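Local coordinates for purine nucleoside phosphorylase (Caulobacter vibrioides, PDB 1XFJ), which probably acts as a purine nucleoside phosphorylase that also deaminates adenosine and cleaves S-methyl-5'-thioadenosine, at residues L176-R181 against R202-P207. Sequence-based numbering, arbitrary orientation.
Sequences LEFLHR and RFFDLP
Phe178 turns the edge of its ring onto one face of Phe204, a T-shaped pair with centroids 5.3 Å apart and planes at 66°. Phe178 CE2, 3.8 Å from Phe204 CD2, leads the approach with Phe178 CZ beside it, and CE2 stands over the rim of the Phe204 face rather than its centre. Both side chains run with CG anti to the backbone N, which sends the two rings into the gap between helix 176-185 and strand 201-204. The second half of the contact is built around a cation. Leu176 and Leu179 each lay a CD2 methyl over the same face of the Arg202 guanidinium, Leu176 CD2 at 3.6 Å from Arg202 NH1 and Leu179 CD2 at 3.8 Å from Arg202 NE. A bend at chi2 (-76°) brings the guanidinium under this one-sided cover, while NH1 is hydrogen-bonded to the carbonyl oxygen of Glu199.

Farther out, the rings belong to a larger aromatic cluster: Phe182 stacks on Phe178 and meets Phe204, Phe193 packs against Phe204, and Trp134 makes an edge-to-face pair with Phe178. Strand 201-204 is the middle strand of a small antiparallel sheet, bonded through its backbone to 173-175 and 193-195, and the axes of 176-181 and 202-204 approach to 9.4 Å at 53°. Between the two segments themselves, cohesion is therefore aromatic and van der Waals: methyls cover one face of the arginine cation, whose polar bond through NH1 goes instead to Glu199 O, outside both segments.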
loop_
_atom_site.group_PDB
_atom_site.type_symbol
_atom_site.label_atom_id
_atom_site.label_comp_id
_atom_site.label_asym_id
_atom_site.label_seq_id
_atom_site.Cartn_x
_atom_site.Cartn_y
_atom_site.Cartn_z
ATOM N N LEU A 176 -20.307 6.158 13.146
ATOM C CA LEU A 176 -21.461 6.255 12.257
ATOM C C LEU A 176 -21.321 7.268 11.122
ATOM O O LEU A 176 -21.932 7.108 10.067
ATOM C CB LEU A 176 -22.720 6.560 13.073
ATOM C CG LEU A 176 -23.128 5.501 14.104
ATOM C CD1 LEU A 176 -24.343 5.983 14.880
ATOM C CD2 LEU A 176 -23.437 4.184 13.405
ATOM N N GLU A 177 -20.529 8.316 11.327
ATOM C CA GLU A 177 -20.340 9.304 10.272
ATOM C C GLU A 177 -19.547 8.640 9.149
ATOM O O GLU A 177 -19.746 8.937 7.970
ATOM C CB GLU A 177 -19.581 10.524 10.802
ATOM C CG GLU A 177 -18.152 10.239 11.251
ATOM C CD GLU A 177 -18.075 9.223 12.377
ATOM O OE1 GLU A 177 -18.716 9.444 13.428
ATOM O OE2 GLU A 177 -17.372 8.203 12.210
ATOM N N PHE A 178 -18.654 7.734 9.538
ATOM C CA PHE A 178 -17.813 6.983 8.607
ATOM C C PHE A 178 -18.714 6.033 7.824
ATOM O O PHE A 178 -18.673 5.982 6.594
ATOM C CB PHE A 178 -16.772 6.179 9.392
ATOM C CG PHE A 178 -15.750 5.485 8.534
ATOM C CD1 PHE A 178 -14.491 6.046 8.335
ATOM C CD2 PHE A 178 -16.031 4.251 7.954
ATOM C CE1 PHE A 178 -13.525 5.384 7.575
ATOM C CE2 PHE A 178 -15.076 3.581 7.195
ATOM C CZ PHE A 178 -13.817 4.150 7.005
ATOM N N LEU A 179 -19.529 5.281 8.556
ATOM C CA LEU A 179 -20.467 4.335 7.955
ATOM C C LEU A 179 -21.372 5.026 6.945
ATOM O O LEU A 179 -21.504 4.598 5.796
ATOM C CB LEU A 179 -21.344 3.706 9.041
ATOM C CG LEU A 179 -22.582 2.989 8.491
ATOM C CD1 LEU A 179 -22.145 1.740 7.745
ATOM C CD2 LEU A 179 -23.532 2.642 9.624
ATOM N N HIS A 180 -22.002 6.106 7.388
ATOM C CA HIS A 180 -22.919 6.846 6.539
ATOM C C HIS A 180 -22.240 7.456 5.320
ATOM O O HIS A 180 -22.836 7.520 4.246
ATOM C CB HIS A 180 -23.631 7.907 7.376
ATOM C CG HIS A 180 -24.481 7.328 8.465
ATOM N ND1 HIS A 180 -24.838 8.036 9.593
ATOM C CD2 HIS A 180 -25.034 6.099 8.605
ATOM C CE1 HIS A 180 -25.568 7.269 10.382
ATOM N NE2 HIS A 180 -25.703 6.087 9.806
ATOM N N ARG A 181 -20.991 7.888 5.472
ATOM C CA ARG A 181 -20.267 8.470 4.346
ATOM C C ARG A 181 -20.142 7.429 3.237
ATOM O O ARG A 181 -20.398 7.717 2.069
ATOM C CB ARG A 181 -18.870 8.929 4.776
ATOM C CG ARG A 181 -18.076 9.584 3.654
ATOM C CD ARG A 181 -16.669 9.970 4.092
ATOM N NE ARG A 181 -16.675 10.944 5.181
ATOM C CZ ARG A 181 -16.266 10.685 6.420
ATOM N NH1 ARG A 181 -15.814 9.477 6.737
ATOM N NH2 ARG A 181 -16.307 11.636 7.343
ATOM N N ARG A 202 -18.934 0.362 14.270
ATOM C CA ARG A 202 -18.984 -0.672 13.247
ATOM C C ARG A 202 -17.543 -1.066 12.968
ATOM O O ARG A 202 -16.625 -0.313 13.280
ATOM C CB ARG A 202 -19.580 -0.127 11.945
ATOM C CG ARG A 202 -21.016 0.347 12.025
ATOM C CD ARG A 202 -21.992 -0.816 12.057
ATOM N NE ARG A 202 -23.365 -0.345 11.911
ATOM C CZ ARG A 202 -24.019 0.356 12.833
ATOM N NH1 ARG A 202 -23.429 0.664 13.979
ATOM N NH2 ARG A 202 -25.260 0.766 12.599
ATOM N N PHE A 203 -17.349 -2.251 12.400
ATOM C CA PHE A 203 -16.017 -2.696 12.009
ATOM C C PHE A 203 -16.047 -2.624 10.488
ATOM O O PHE A 203 -16.966 -3.146 9.853
ATOM C CB PHE A 203 -15.744 -4.133 12.462
ATOM C CG PHE A 203 -15.244 -4.242 13.877
ATOM C CD1 PHE A 203 -13.998 -3.729 14.231
ATOM C CD2 PHE A 203 -16.020 -4.853 14.856
ATOM C CE1 PHE A 203 -13.533 -3.824 15.544
ATOM C CE2 PHE A 203 -15.566 -4.954 16.171
ATOM C CZ PHE A 203 -14.321 -4.438 16.515
ATOM N N PHE A 204 -15.058 -1.959 9.906
ATOM C CA PHE A 204 -14.989 -1.812 8.460
ATOM C C PHE A 204 -13.983 -2.793 7.877
ATOM O O PHE A 204 -12.876 -2.944 8.396
ATOM C CB PHE A 204 -14.586 -0.380 8.102
ATOM C CG PHE A 204 -14.465 -0.126 6.624
ATOM C CD1 PHE A 204 -15.529 -0.389 5.766
ATOM C CD2 PHE A 204 -13.298 0.420 6.095
ATOM C CE1 PHE A 204 -15.432 -0.107 4.407
ATOM C CE2 PHE A 204 -13.193 0.706 4.736
ATOM C CZ PHE A 204 -14.262 0.443 3.891
ATOM N N ASP A 205 -14.386 -3.461 6.802
ATOM C CA ASP A 205 -13.531 -4.431 6.127
ATOM C C ASP A 205 -12.845 -3.725 4.959
ATOM O O ASP A 205 -13.310 -3.783 3.822
ATOM C CB ASP A 205 -14.379 -5.600 5.610
ATOM C CG ASP A 205 -13.541 -6.801 5.214
ATOM O OD1 ASP A 205 -12.346 -6.612 4.898
ATOM O OD2 ASP A 205 -14.078 -7.934 5.209
ATOM N N LEU A 206 -11.733 -3.054 5.248
ATOM C CA LEU A 206 -10.989 -2.325 4.229
ATOM C C LEU A 206 -10.487 -3.203 3.083
ATOM O O LEU A 206 -10.736 -2.903 1.915
ATOM C CB LEU A 206 -9.807 -1.589 4.872
ATOM C CG LEU A 206 -8.947 -0.736 3.938
ATOM C CD1 LEU A 206 -9.774 0.385 3.335
ATOM C CD2 LEU A 206 -7.777 -0.165 4.724
ATOM N N PRO A 207 -9.769 -4.295 3.393
ATOM C CA PRO A 207 -9.290 -5.128 2.286
ATOM C C PRO A 207 -10.411 -5.615 1.368
ATOM O O PRO A 207 -10.250 -5.650 0.151
ATOM C CB PRO A 207 -8.550 -6.265 2.996
ATOM C CG PRO A 207 -9.218 -6.334 4.338
ATOM C CD PRO A 207 -9.395 -4.880 4.690
#